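Local coordinates for Thiol:disulfide interchange protein DsbC (Haemophilus influenzae, PDB 1T3B), which probably transfers its disulfide bond to periplasmic proteins and also acts as a disulfide isomerase, working as a homodimer of thioredoxin-like subunits, at residues A[65-70]-A[175-180]; A[72-77]-A[167-172]; A[78-83]-A[117-122]; A[91-96]-A[184-189]; A[136-141]-A[160-165]. One frame throughout, in Å; residues are numbered along the deposited sequence.

Contact 1 (A[65-70]-A[175-180]); sequences KILVDK and IQFGVR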
# COMPACT_ATOMS: atom_id res chain seq x y z
N LYS A 65 12.85 -5.54 -11.40
CA LYS A 65 13.61 -5.45 -12.63
C LYS A 65 13.47 -4.09 -13.30
O LYS A 65 14.35 -3.66 -14.02
CB LYS A 65 13.17 -6.54 -13.59
N ILE A 66 12.36 -3.41 -13.07
CA ILE A 66 12.18 -2.08 -13.66
C ILE A 66 13.18 -1.16 -12.98
O ILE A 66 13.79 -0.29 -13.61
CB ILE A 66 10.74 -1.52 -13.42
CG1 ILE A 66 9.70 -2.36 -14.18
CG2 ILE A 66 10.67 -0.06 -13.87
N LEU A 67 13.34 -1.38 -11.68
CA LEU A 67 14.24 -0.59 -10.85
C LEU A 67 15.70 -0.85 -11.22
O LEU A 67 16.44 0.09 -11.52
CB LEU A 67 13.99 -0.94 -9.36
CG LEU A 67 13.74 0.20 -8.37
CD1 LEU A 67 12.55 1.02 -8.83
CD2 LEU A 67 13.48 -0.35 -6.97
N VAL A 68 16.12 -2.11 -11.21
CA VAL A 68 17.49 -2.48 -11.53
C VAL A 68 18.01 -1.81 -12.80
O VAL A 68 19.15 -1.36 -12.84
CB VAL A 68 17.64 -4.00 -11.71
CG1 VAL A 68 17.06 -4.44 -13.04
CG2 VAL A 68 19.09 -4.39 -11.62
N ASP A 69 17.18 -1.75 -13.84
CA ASP A 69 17.59 -1.10 -15.08
C ASP A 69 17.96 0.34 -14.76
O ASP A 69 18.95 0.87 -15.27
CB ASP A 69 16.46 -1.11 -16.12
CG ASP A 69 15.98 -2.52 -16.47
OD1 ASP A 69 16.75 -3.49 -16.28
OD2 ASP A 69 14.83 -2.64 -16.95
N LYS A 70 17.15 0.98 -13.93
CA LYS A 70 17.36 2.36 -13.50
C LYS A 70 18.79 2.46 -12.94
O LYS A 70 19.58 3.28 -13.39
CB LYS A 70 16.34 2.72 -12.42
CG LYS A 70 16.55 4.04 -11.70
CD LYS A 70 16.09 5.21 -12.53
CE LYS A 70 15.74 6.39 -11.64
NZ LYS A 70 14.80 6.00 -10.54
N ILE A 175 16.88 4.85 -1.81
CA ILE A 175 15.66 4.78 -1.03
C ILE A 175 14.66 3.90 -1.75
O ILE A 175 14.04 3.04 -1.14
CB ILE A 175 15.10 6.17 -0.77
CG1 ILE A 175 16.11 6.96 0.08
CG2 ILE A 175 13.77 6.07 -0.04
CD1 ILE A 175 15.63 8.31 0.52
N GLN A 176 14.51 4.11 -3.06
CA GLN A 176 13.60 3.30 -3.85
C GLN A 176 13.88 1.83 -3.60
O GLN A 176 12.96 1.01 -3.51
CB GLN A 176 13.77 3.59 -5.34
CG GLN A 176 13.28 4.95 -5.79
CD GLN A 176 13.34 5.09 -7.30
OE1 GLN A 176 12.85 4.23 -8.03
NE2 GLN A 176 13.94 6.19 -7.78
N PHE A 177 15.15 1.49 -3.48
CA PHE A 177 15.55 0.12 -3.23
C PHE A 177 15.30 -0.28 -1.77
O PHE A 177 15.29 -1.46 -1.43
CB PHE A 177 17.03 -0.07 -3.57
CG PHE A 177 17.28 -0.53 -4.97
CD1 PHE A 177 17.09 -1.87 -5.31
CD2 PHE A 177 17.65 0.36 -5.96
CE1 PHE A 177 17.28 -2.30 -6.61
CE2 PHE A 177 17.85 -0.06 -7.27
CZ PHE A 177 17.66 -1.39 -7.60
N GLY A 178 15.11 0.71 -0.91
CA GLY A 178 14.89 0.42 0.49
C GLY A 178 16.17 0.43 1.30
O GLY A 178 16.27 -0.24 2.32
N VAL A 179 17.17 1.19 0.85
CA VAL A 179 18.41 1.23 1.60
C VAL A 179 18.14 2.01 2.88
O VAL A 179 17.58 3.10 2.84
CB VAL A 179 19.54 1.93 0.81
CG1 VAL A 179 20.88 1.73 1.52
CG2 VAL A 179 19.59 1.38 -0.60
N ARG A 180 18.52 1.44 4.02
CA ARG A 180 18.29 2.09 5.29
C ARG A 180 19.56 2.24 6.11
O ARG A 180 19.54 2.57 7.30
CB ARG A 180 17.23 1.30 6.06
CG ARG A 180 15.95 1.13 5.28
CD ARG A 180 14.95 0.27 6.00
NE ARG A 180 14.67 0.75 7.35
CZ ARG A 180 13.63 0.38 8.09
NH1 ARG A 180 12.74 -0.48 7.61
NH2 ARG A 180 13.47 0.88 9.30

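Contact 2 (A[72-77]-A[167-172]); sequences NSYKDE and VKKHYE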
# COMPACT_ATOMS: atom_id res chain seq x y z
N ASN A 72 21.49 0.21 -13.05
CA ASN A 72 22.46 -0.07 -14.08
C ASN A 72 22.66 1.12 -14.99
O ASN A 72 23.77 1.45 -15.38
CB ASN A 72 22.01 -1.27 -14.91
CG ASN A 72 22.37 -2.56 -14.26
OD1 ASN A 72 23.16 -2.58 -13.33
ND2 ASN A 72 21.81 -3.66 -14.75
N SER A 73 21.57 1.80 -15.32
CA SER A 73 21.67 2.95 -16.20
C SER A 73 22.62 4.04 -15.68
O SER A 73 22.81 5.05 -16.34
CB SER A 73 20.28 3.57 -16.42
OG SER A 73 19.98 4.51 -15.41
N TYR A 74 23.20 3.82 -14.51
CA TYR A 74 24.11 4.79 -13.89
C TYR A 74 25.55 4.34 -13.96
O TYR A 74 26.46 5.03 -13.50
CB TYR A 74 23.71 5.04 -12.43
CG TYR A 74 22.39 5.75 -12.26
CD1 TYR A 74 21.97 6.69 -13.20
CD2 TYR A 74 21.59 5.52 -11.16
CE1 TYR A 74 20.77 7.39 -13.04
CE2 TYR A 74 20.38 6.21 -10.98
CZ TYR A 74 19.98 7.15 -11.93
OH TYR A 74 18.80 7.85 -11.76
N LYS A 75 25.74 3.15 -14.51
CA LYS A 75 27.04 2.54 -14.69
C LYS A 75 28.23 3.51 -14.78
O LYS A 75 29.22 3.34 -14.08
CB LYS A 75 26.97 1.64 -15.94
CG LYS A 75 28.28 1.11 -16.47
CD LYS A 75 28.05 0.32 -17.77
CE LYS A 75 29.37 0.00 -18.47
NZ LYS A 75 29.16 -0.75 -19.73
N ASP A 76 28.13 4.53 -15.63
CA ASP A 76 29.23 5.49 -15.81
C ASP A 76 29.38 6.53 -14.71
O ASP A 76 30.06 7.54 -14.89
CB ASP A 76 29.09 6.22 -17.15
CG ASP A 76 29.09 5.27 -18.34
OD1 ASP A 76 29.86 4.29 -18.31
OD2 ASP A 76 28.33 5.52 -19.30
N GLU A 77 28.74 6.29 -13.57
CA GLU A 77 28.80 7.20 -12.43
C GLU A 77 29.30 6.42 -11.24
O GLU A 77 29.71 6.98 -10.22
CB GLU A 77 27.41 7.78 -12.16
CG GLU A 77 27.02 8.85 -13.15
CD GLU A 77 25.58 9.29 -13.02
OE1 GLU A 77 25.12 9.51 -11.88
OE2 GLU A 77 24.91 9.43 -14.06
N VAL A 167 25.21 12.55 -6.33
CA VAL A 167 25.13 11.80 -5.09
C VAL A 167 23.66 11.80 -4.70
O VAL A 167 23.16 10.83 -4.13
CB VAL A 167 25.99 12.42 -3.98
CG1 VAL A 167 27.45 12.06 -4.19
CG2 VAL A 167 25.84 13.92 -3.98
N LYS A 168 22.98 12.88 -5.04
CA LYS A 168 21.56 13.01 -4.75
C LYS A 168 20.79 11.99 -5.57
O LYS A 168 19.94 11.27 -5.04
CB LYS A 168 21.10 14.42 -5.07
CG LYS A 168 19.71 14.78 -4.57
CD LYS A 168 19.45 16.28 -4.74
CE LYS A 168 18.00 16.62 -4.48
NZ LYS A 168 17.09 15.81 -5.34
N LYS A 169 21.10 11.91 -6.86
CA LYS A 169 20.42 10.95 -7.71
C LYS A 169 20.67 9.53 -7.22
O LYS A 169 19.79 8.68 -7.25
CB LYS A 169 20.87 11.11 -9.17
CG LYS A 169 20.21 10.12 -10.13
CD LYS A 169 20.46 10.51 -11.58
CE LYS A 169 21.94 10.47 -11.95
NZ LYS A 169 22.18 11.02 -13.32
N HIS A 170 21.89 9.27 -6.74
CA HIS A 170 22.23 7.95 -6.22
C HIS A 170 21.49 7.69 -4.93
O HIS A 170 21.06 6.58 -4.65
CB HIS A 170 23.74 7.85 -5.96
CG HIS A 170 24.57 7.82 -7.21
ND1 HIS A 170 25.94 7.83 -7.18
CD2 HIS A 170 24.21 7.75 -8.51
CE1 HIS A 170 26.40 7.76 -8.42
NE2 HIS A 170 25.37 7.72 -9.25
N TYR A 171 21.34 8.74 -4.13
CA TYR A 171 20.65 8.64 -2.86
C TYR A 171 19.19 8.23 -3.07
O TYR A 171 18.72 7.23 -2.56
CB TYR A 171 20.70 9.99 -2.18
CG TYR A 171 20.12 9.97 -0.80
CD1 TYR A 171 20.93 9.69 0.29
CD2 TYR A 171 18.77 10.22 -0.59
CE1 TYR A 171 20.40 9.68 1.58
CE2 TYR A 171 18.23 10.21 0.68
CZ TYR A 171 19.05 9.94 1.76
OH TYR A 171 18.52 9.93 3.03
N GLU A 172 18.47 9.04 -3.83
CA GLU A 172 17.08 8.79 -4.12
C GLU A 172 16.84 7.40 -4.70
O GLU A 172 15.83 6.78 -4.39
CB GLU A 172 16.57 9.88 -5.06
CG GLU A 172 16.83 11.28 -4.50
CD GLU A 172 16.47 12.37 -5.48
OE1 GLU A 172 16.77 12.21 -6.68
OE2 GLU A 172 15.91 13.40 -5.04

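Contact 3 (A[78-83]-A[117-122]); sequences MIVYPA and TVRYLA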
# COMPACT_ATOMS: atom_id res chain seq x y z
N MET A 78 29.27 5.10 -11.40
CA MET A 78 29.71 4.18 -10.38
C MET A 78 31.23 4.16 -10.35
O MET A 78 31.87 4.32 -11.37
CB MET A 78 29.18 2.78 -10.70
CG MET A 78 27.68 2.68 -10.54
SD MET A 78 27.00 1.18 -11.23
CE MET A 78 25.40 1.75 -11.65
N ILE A 79 31.78 3.99 -9.15
CA ILE A 79 33.22 3.92 -8.99
C ILE A 79 33.57 2.44 -8.93
O ILE A 79 33.52 1.83 -7.87
CB ILE A 79 33.65 4.66 -7.71
CG1 ILE A 79 33.14 6.10 -7.78
CG2 ILE A 79 35.16 4.60 -7.58
CD1 ILE A 79 33.75 7.05 -6.76
N VAL A 80 33.92 1.87 -10.08
CA VAL A 80 34.21 0.45 -10.21
C VAL A 80 35.59 -0.06 -9.82
O VAL A 80 36.59 0.61 -10.03
CB VAL A 80 33.94 -0.01 -11.66
CG1 VAL A 80 33.82 -1.52 -11.72
CG2 VAL A 80 32.69 0.65 -12.18
N TYR A 81 35.61 -1.27 -9.29
CA TYR A 81 36.81 -1.97 -8.87
C TYR A 81 36.67 -3.39 -9.43
O TYR A 81 36.44 -4.32 -8.67
CB TYR A 81 36.89 -2.03 -7.34
CG TYR A 81 37.17 -0.71 -6.66
CD1 TYR A 81 38.47 -0.32 -6.40
CD2 TYR A 81 36.14 0.14 -6.30
CE1 TYR A 81 38.74 0.89 -5.79
CE2 TYR A 81 36.40 1.36 -5.70
CZ TYR A 81 37.70 1.73 -5.45
OH TYR A 81 37.97 2.94 -4.85
N PRO A 82 36.83 -3.56 -10.75
CA PRO A 82 36.72 -4.85 -11.45
C PRO A 82 37.59 -5.95 -10.86
O PRO A 82 38.54 -5.67 -10.13
CB PRO A 82 37.14 -4.52 -12.88
CG PRO A 82 36.92 -3.03 -12.99
CD PRO A 82 37.39 -2.55 -11.66
N ALA A 83 37.27 -7.20 -11.17
CA ALA A 83 38.06 -8.32 -10.67
C ALA A 83 38.72 -9.04 -11.83
O ALA A 83 38.15 -9.06 -12.93
CB ALA A 83 37.17 -9.28 -9.90
N THR A 117 33.04 -8.09 -8.79
CA THR A 117 33.30 -6.71 -9.18
C THR A 117 32.47 -5.78 -8.30
O THR A 117 31.23 -5.84 -8.33
CB THR A 117 32.90 -6.47 -10.64
OG1 THR A 117 33.88 -7.05 -11.51
CG2 THR A 117 32.77 -4.99 -10.93
N VAL A 118 33.12 -4.92 -7.53
CA VAL A 118 32.41 -3.99 -6.66
C VAL A 118 32.19 -2.65 -7.36
O VAL A 118 33.13 -2.03 -7.83
CB VAL A 118 33.17 -3.79 -5.34
CG1 VAL A 118 32.41 -2.83 -4.45
CG2 VAL A 118 33.35 -5.12 -4.63
N ARG A 119 30.94 -2.21 -7.43
CA ARG A 119 30.60 -0.94 -8.07
C ARG A 119 29.92 -0.02 -7.07
O ARG A 119 28.84 -0.32 -6.58
CB ARG A 119 29.67 -1.20 -9.26
CG ARG A 119 29.97 -2.49 -10.01
CD ARG A 119 29.25 -2.56 -11.35
NE ARG A 119 27.82 -2.34 -11.20
CZ ARG A 119 26.94 -2.37 -12.20
NH1 ARG A 119 27.36 -2.61 -13.44
NH2 ARG A 119 25.66 -2.17 -11.96
N TYR A 120 30.55 1.11 -6.76
CA TYR A 120 29.99 2.02 -5.78
C TYR A 120 29.09 3.11 -6.32
O TYR A 120 29.36 3.75 -7.33
CB TYR A 120 31.07 2.72 -4.96
CG TYR A 120 31.93 1.85 -4.07
CD1 TYR A 120 31.38 1.10 -3.04
CD2 TYR A 120 33.30 1.82 -4.25
CE1 TYR A 120 32.20 0.34 -2.19
CE2 TYR A 120 34.11 1.07 -3.42
CZ TYR A 120 33.57 0.34 -2.41
OH TYR A 120 34.42 -0.41 -1.63
N LEU A 121 28.02 3.33 -5.56
CA LEU A 121 27.04 4.36 -5.79
C LEU A 121 27.12 5.10 -4.46
O LEU A 121 27.49 4.51 -3.45
CB LEU A 121 25.65 3.75 -5.97
CG LEU A 121 25.37 3.27 -7.38
CD1 LEU A 121 24.03 2.63 -7.46
CD2 LEU A 121 25.43 4.46 -8.31
N ALA A 122 26.79 6.38 -4.44
CA ALA A 122 26.88 7.12 -3.20
C ALA A 122 25.58 7.09 -2.42
O ALA A 122 24.48 7.03 -2.98
CB ALA A 122 27.27 8.56 -3.48

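Contact 4 (A[91-96]-A[184-189]); sequences TVFMDI and SIVTST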
# COMPACT_ATOMS: atom_id res chain seq x y z
N THR A 91 26.52 -3.98 -6.90
CA THR A 91 26.54 -2.53 -6.69
C THR A 91 26.33 -2.26 -5.20
O THR A 91 25.36 -2.73 -4.61
CB THR A 91 25.44 -1.83 -7.46
OG1 THR A 91 25.53 -2.18 -8.85
CG2 THR A 91 25.60 -0.33 -7.33
N VAL A 92 27.22 -1.49 -4.60
CA VAL A 92 27.17 -1.18 -3.18
C VAL A 92 26.89 0.28 -2.92
O VAL A 92 27.52 1.14 -3.53
CB VAL A 92 28.52 -1.52 -2.53
CG1 VAL A 92 28.54 -1.13 -1.08
CG2 VAL A 92 28.81 -2.97 -2.70
N PHE A 93 25.94 0.56 -2.03
CA PHE A 93 25.65 1.95 -1.66
C PHE A 93 26.54 2.22 -0.47
O PHE A 93 26.48 1.55 0.54
CB PHE A 93 24.18 2.14 -1.32
CG PHE A 93 23.28 2.16 -2.52
CD1 PHE A 93 22.82 0.98 -3.08
CD2 PHE A 93 22.90 3.37 -3.10
CE1 PHE A 93 22.01 1.00 -4.22
CE2 PHE A 93 22.10 3.40 -4.23
CZ PHE A 93 21.65 2.21 -4.79
N MET A 94 27.37 3.23 -0.60
CA MET A 94 28.33 3.48 0.44
C MET A 94 28.40 4.92 0.91
O MET A 94 27.99 5.83 0.21
CB MET A 94 29.67 2.99 -0.10
CG MET A 94 30.86 3.32 0.73
SD MET A 94 32.12 3.98 -0.36
CE MET A 94 31.63 5.66 -0.45
N ASP A 95 28.90 5.09 2.13
CA ASP A 95 29.06 6.41 2.74
C ASP A 95 30.50 6.48 3.23
O ASP A 95 31.05 5.49 3.69
CB ASP A 95 28.08 6.58 3.90
CG ASP A 95 28.01 8.01 4.39
OD1 ASP A 95 29.08 8.58 4.70
OD2 ASP A 95 26.89 8.57 4.46
N ILE A 96 31.11 7.66 3.15
CA ILE A 96 32.51 7.80 3.53
C ILE A 96 32.77 7.89 5.01
O ILE A 96 33.92 7.76 5.46
CB ILE A 96 33.14 9.02 2.83
CG1 ILE A 96 32.30 10.26 3.09
CG2 ILE A 96 33.23 8.76 1.34
CD1 ILE A 96 32.85 11.49 2.47
N SER A 184 25.30 -1.33 1.67
CA SER A 184 24.14 -2.10 1.24
C SER A 184 24.46 -2.58 -0.16
O SER A 184 24.61 -1.78 -1.07
CB SER A 184 22.88 -1.23 1.24
OG SER A 184 22.53 -0.82 2.55
N ILE A 185 24.59 -3.90 -0.31
CA ILE A 185 24.92 -4.56 -1.57
C ILE A 185 23.69 -4.93 -2.39
O ILE A 185 22.84 -5.69 -1.94
CB ILE A 185 25.68 -5.87 -1.33
CG1 ILE A 185 26.99 -5.62 -0.58
CG2 ILE A 185 25.92 -6.55 -2.64
CD1 ILE A 185 26.88 -5.68 0.93
N VAL A 186 23.59 -4.41 -3.61
CA VAL A 186 22.46 -4.73 -4.48
C VAL A 186 22.94 -5.74 -5.50
O VAL A 186 23.85 -5.47 -6.28
CB VAL A 186 21.92 -3.50 -5.21
CG1 VAL A 186 20.83 -3.92 -6.18
CG2 VAL A 186 21.39 -2.51 -4.21
N THR A 187 22.32 -6.90 -5.49
CA THR A 187 22.68 -7.98 -6.39
C THR A 187 22.48 -7.62 -7.86
O THR A 187 21.73 -6.70 -8.18
CB THR A 187 21.86 -9.23 -6.05
OG1 THR A 187 22.75 -10.33 -5.77
CG2 THR A 187 20.93 -9.59 -7.19
N SER A 188 23.16 -8.34 -8.74
CA SER A 188 23.04 -8.08 -10.17
C SER A 188 21.68 -8.50 -10.70
O SER A 188 21.29 -8.12 -11.80
CB SER A 188 24.15 -8.81 -10.92
OG SER A 188 24.30 -10.14 -10.44
N THR A 189 20.97 -9.30 -9.91
CA THR A 189 19.63 -9.77 -10.28
C THR A 189 18.60 -8.89 -9.57
O THR A 189 17.48 -9.32 -9.29
CB THR A 189 19.39 -11.26 -9.87
OG1 THR A 189 19.19 -11.35 -8.45
CG2 THR A 189 20.58 -12.12 -10.29
O HOH W 1 24.70 -4.87 -9.23

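Contact 5 (A[136-141]-A[160-165]); sequences MEAIWT and EVKTPN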
# COMPACT_ATOMS: atom_id res chain seq x y z
N MET A 136 31.56 13.95 -1.08
CA MET A 136 31.26 12.80 -1.91
C MET A 136 30.88 13.21 -3.31
O MET A 136 31.10 12.47 -4.25
CB MET A 136 30.15 11.97 -1.28
CG MET A 136 30.66 11.10 -0.14
SD MET A 136 29.43 10.06 0.60
CE MET A 136 29.02 11.05 1.97
N GLU A 137 30.30 14.39 -3.45
CA GLU A 137 29.94 14.86 -4.78
C GLU A 137 31.27 15.07 -5.50
O GLU A 137 31.47 14.64 -6.63
CB GLU A 137 29.17 16.17 -4.70
CG GLU A 137 27.83 16.14 -5.37
CD GLU A 137 27.92 15.99 -6.87
OE1 GLU A 137 28.73 16.72 -7.47
OE2 GLU A 137 27.19 15.16 -7.45
N ALA A 138 32.18 15.72 -4.79
CA ALA A 138 33.49 15.99 -5.34
C ALA A 138 34.12 14.68 -5.76
O ALA A 138 34.59 14.54 -6.89
CB ALA A 138 34.36 16.66 -4.29
N ILE A 139 34.13 13.70 -4.86
CA ILE A 139 34.73 12.41 -5.16
C ILE A 139 34.12 11.68 -6.34
O ILE A 139 34.85 11.16 -7.17
CB ILE A 139 34.64 11.46 -3.95
CG1 ILE A 139 35.44 12.01 -2.78
CG2 ILE A 139 35.17 10.09 -4.32
CD1 ILE A 139 35.24 11.24 -1.49
N TRP A 140 32.80 11.66 -6.42
CA TRP A 140 32.11 10.95 -7.49
C TRP A 140 32.19 11.58 -8.87
O TRP A 140 31.97 10.90 -9.88
CB TRP A 140 30.64 10.76 -7.10
CG TRP A 140 30.31 9.36 -6.69
CD1 TRP A 140 29.78 8.37 -7.48
CD2 TRP A 140 30.59 8.76 -5.42
NE1 TRP A 140 29.73 7.19 -6.78
CE2 TRP A 140 30.22 7.40 -5.52
CE3 TRP A 140 31.13 9.23 -4.23
CZ2 TRP A 140 30.36 6.51 -4.45
CZ3 TRP A 140 31.27 8.36 -3.18
CH2 TRP A 140 30.89 7.02 -3.29
N THR A 141 32.53 12.87 -8.91
CA THR A 141 32.64 13.61 -10.17
C THR A 141 34.07 14.03 -10.51
O THR A 141 34.31 14.69 -11.52
CB THR A 141 31.78 14.89 -10.14
OG1 THR A 141 32.18 15.69 -9.02
CG2 THR A 141 30.31 14.55 -10.02
N GLU A 160 38.46 21.29 -1.54
CA GLU A 160 37.38 22.03 -2.18
C GLU A 160 36.12 21.18 -2.04
O GLU A 160 36.12 20.23 -1.26
CB GLU A 160 37.74 22.30 -3.65
CG GLU A 160 38.27 21.11 -4.42
CD GLU A 160 37.19 20.08 -4.75
OE1 GLU A 160 36.66 19.45 -3.81
OE2 GLU A 160 36.89 19.89 -5.95
N VAL A 161 35.06 21.49 -2.78
CA VAL A 161 33.85 20.70 -2.64
C VAL A 161 32.78 21.16 -3.59
O VAL A 161 32.71 22.35 -3.91
CB VAL A 161 33.32 20.78 -1.19
CG1 VAL A 161 31.86 21.20 -1.17
CG2 VAL A 161 33.50 19.45 -0.50
N LYS A 162 31.92 20.23 -4.01
CA LYS A 162 30.84 20.53 -4.93
C LYS A 162 29.48 20.44 -4.25
O LYS A 162 29.37 20.04 -3.09
CB LYS A 162 30.88 19.57 -6.13
CG LYS A 162 32.16 19.62 -6.95
CD LYS A 162 32.10 18.64 -8.12
CE LYS A 162 33.44 18.52 -8.87
NZ LYS A 162 34.54 17.90 -8.05
N THR A 163 28.43 20.81 -4.98
CA THR A 163 27.08 20.77 -4.46
C THR A 163 26.39 19.48 -4.87
O THR A 163 26.35 19.12 -6.05
CB THR A 163 26.24 21.97 -4.96
OG1 THR A 163 26.72 23.17 -4.34
CG2 THR A 163 24.77 21.79 -4.62
N PRO A 164 25.84 18.75 -3.89
CA PRO A 164 25.14 17.48 -4.10
C PRO A 164 24.28 17.52 -5.35
O PRO A 164 23.52 18.46 -5.57
CB PRO A 164 24.33 17.35 -2.82
CG PRO A 164 25.27 17.92 -1.81
CD PRO A 164 25.73 19.17 -2.49
N ASN A 165 24.41 16.48 -6.17
CA ASN A 165 23.67 16.37 -7.41
C ASN A 165 23.61 14.93 -7.87
O ASN A 165 22.53 14.33 -7.93
CB ASN A 165 24.33 17.22 -8.49
CG ASN A 165 23.63 17.11 -9.85
OD1 ASN A 165 24.09 17.65 -10.85
ND2 ASN A 165 22.50 16.40 -9.88

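Contact 1 (A[65-70]-A[175-180])
Leu67 meets Gln176 and Phe177 where helix 63-72 lies against the C-terminal end of helix 166-177. Helix 63-72 joins the N-terminal dimerisation domain to the thioredoxin-like domain, as the linker helix does in the DsbC family. Leu67 points toward the other helix end and reaches it with both methyl branches. CD2 sits over the centre of the Phe177 ring, 4.1 Å from the centroid and only 3° off the ring normal. This is a CH-pi contact. The same methyl is 3.8 Å from the backbone O of Gln176. The other methyl, CD1, turns to the end of the Gln176 side chain. Gln176 is extended beyond CG, which takes its amide to the linker helix. There Lys70 arrives from the next turn and crosses it at about a right angle. CZ of the Phe177 ring also lies 4.0 Å from Val68 N. Outside the two segments, Phe177 also packs on Val186, and Leu67 on Ile36 of the N-terminal domain. Gly178 is the first residue to leave helical angles, in a Schellman motif with positive phi (92°). Its N is 2.6 Å from Ile175 O in a backbone hydrogen bond.

Contact 2 (A[72-77]-A[167-172])
Glu77 reaches the side chains of Lys169 and His170, while Tyr74 crosses Lys169 obliquely. The contact sets the connection from helix 63-72 to strand 79-81 against helix 166-177 of the thioredoxin-like domain. A type I turn from Asn72 to Lys75 carries Tyr74. The charged interaction is a salt bridge of 3.2 Å from Lys169 NZ to Glu77 OE2, made on the syn lone pair of that oxygen. The two side chains cross at about a right angle. A bend at chi3 of Lys169 brings CE 3.3 Å from Glu77 OE1. The second polar bond is weak. His170 NE2 donates to Glu77 OE1 over 3.2 Å, bent to 128° at the hydrogen. The carboxylate and imidazole planes are 17° apart. The other ring nitrogen, ND1, is bonded to the backbone N of Ala122, consistent with a proton on NE2. The apolar contacts belong mostly to Tyr74. Its ring is oblique to that of His170, with centroids 5.9 Å apart and planes at 47°. Its phenol end lies against the aliphatic chain of Lys169, where Tyr74 CZ is 3.4 Å from Lys169 CD.

Contact 3 (A[78-83]-A[117-122])
Met78 fits its thioether over Arg119 and its CG methylene against Leu121. SD lies 3.4 Å above the guanidinium plane, offset toward the rim, and 3.6 Å from Arg119 NE. The Met78 chain is extended beyond CG (chi2 167°), which carries SD to that face. Nearer the backbone, Met78 CG is 3.6 Å from Leu121 CD2. The guanidinium has polar partners elsewhere: Arg119 NH2 is bonded to Asn72 and Thr91. On the same sheet face as Arg119, Val80 CG1 packs against Thr117 CG2 at 3.7 Å. Thr117 OG1 is bonded to Glu86 and also takes a weak bond from Ala83 N. Strand 79-81 is an edge strand of the thioredoxin-like sheet and runs antiparallel to strand 116-122. Backbone bonds run from Ile79 N to Tyr120 O (3.0 Å), from Tyr120 N to Ile79 O and from Tyr81 N to Val118 O. The opposite sheet face carries Ile79, Tyr81, Val118 and Tyr120. Here two tyrosine rings meet rim to rim, with planes at 78° and neither lying over the other. CE2 of Tyr81 lies at the edge of the Tyr120 ring. One face of that ring takes Val118 CG1, 3.8 Å above its plane and toward the rim. Tyr81 OH is hydrogen-bonded to Asn150 and His105. Ile79 fits CB to CB against Tyr120, at 4.2 Å.

Contact 4 (A[91-96]-A[184-189])
The Phe93 ring meets the segment 184-189 with its edge. Two atoms lie there in the ring plane: the carbonyl O of Ser184 and CG2 of Val186. The methyl is 3.6 Å from Phe93 CE1. Val186 CG2 lies beside its own backbone N, anti to the carbonyl carbon, and this turns it to the ring. Strand 184-186 runs antiparallel to strand 88-94 and forms the other outer strand of the mixed thioredoxin-like sheet. Thr91 and Val186 exchange two backbone bonds, of which Val186 N to Thr91 O is the nearly straight one (2.6 Å, 174°). Phe93 N donates to Ser184 O at 2.9 Å, and the return bond from Ser184 N is weak. On the other sheet face Val92 and Ile185 lie side by side, with Val92 CG2 3.9 Å from Ile185 CG1. Thr91 OG1 is bonded to Arg119 of the next strand. It also donates to a water, 2.8 Å away, that in turn donates to Val186 O.

Contact 5 (A[136-141]-A[160-165])
Glu137 OE2 takes the backbone N-H of Asn165 in a weak bond, 3.3 Å long and bent to 121°. The same oxygen is also bonded to Ile166 N and, weakly, to Val167 N. Three successive amides thus converge on one carboxylate oxygen, with Ile166 N as the stronger partner. Their positive ends would probably help to hold the carboxylate in its charged form. The bend at chi2 of Glu137 (-67°) turns CD back toward these amides. Its CG packs on the chain just before them, 3.3 Å from Pro164 CA. Asn165 holds the N-cap position of helix 166-177, but its side chain makes no capping bond. Lys162 crosses Glu137 at about a right angle and brings NZ 3.5 Å from Ala138 CA. Farther along, Lys162 and Thr141 slide past each other in opposite directions. Thr141 OG1 touches the lysine methylenes, 3.1 Å from Lys162 CD, and gives its hydrogen bond to Glu137 O, 2.7 Å away and one turn back. Glu160 OE1 lies 3.6 Å from Ala138 CB. Its OE2 makes a long salt bridge to Lys162 NZ. The arrangement ties helix 131-141 to the start of helix 166-177. Both helices lie between strands 116-122 and 184-186. Helix 131-141 probably belongs to the helical insertion of the DsbA/DsbC/DsbG group, and helix 166-177 leads the chain back to the thioredoxin sheet.

In the fold
Contacts 3 and 4 share one sheet. Their centres are 9 Å apart, and Arg119 O and Val92 N, 2.8 Å apart, probably form a hydrogen bond joining their inner strands. Contact 2 borders both. Val167 CG1 is 3.6 Å from Ala122 CB, and His170 O touches Phe93 CE2. Contacts 1 and 2 use successive parts of helix 166-177, with centres 11 Å apart. Contact 5 lies farthest from contact 1, at about 22 Å between centres. Trp140 links it to contacts 2, 3 and 4, touching Glu77, Tyr120 and Met94. The redox-active disulfide Cys98-Cys101 lies outside all five contacts. Tyr120 of contact 3 and Val92 of contact 4 come near it without touching.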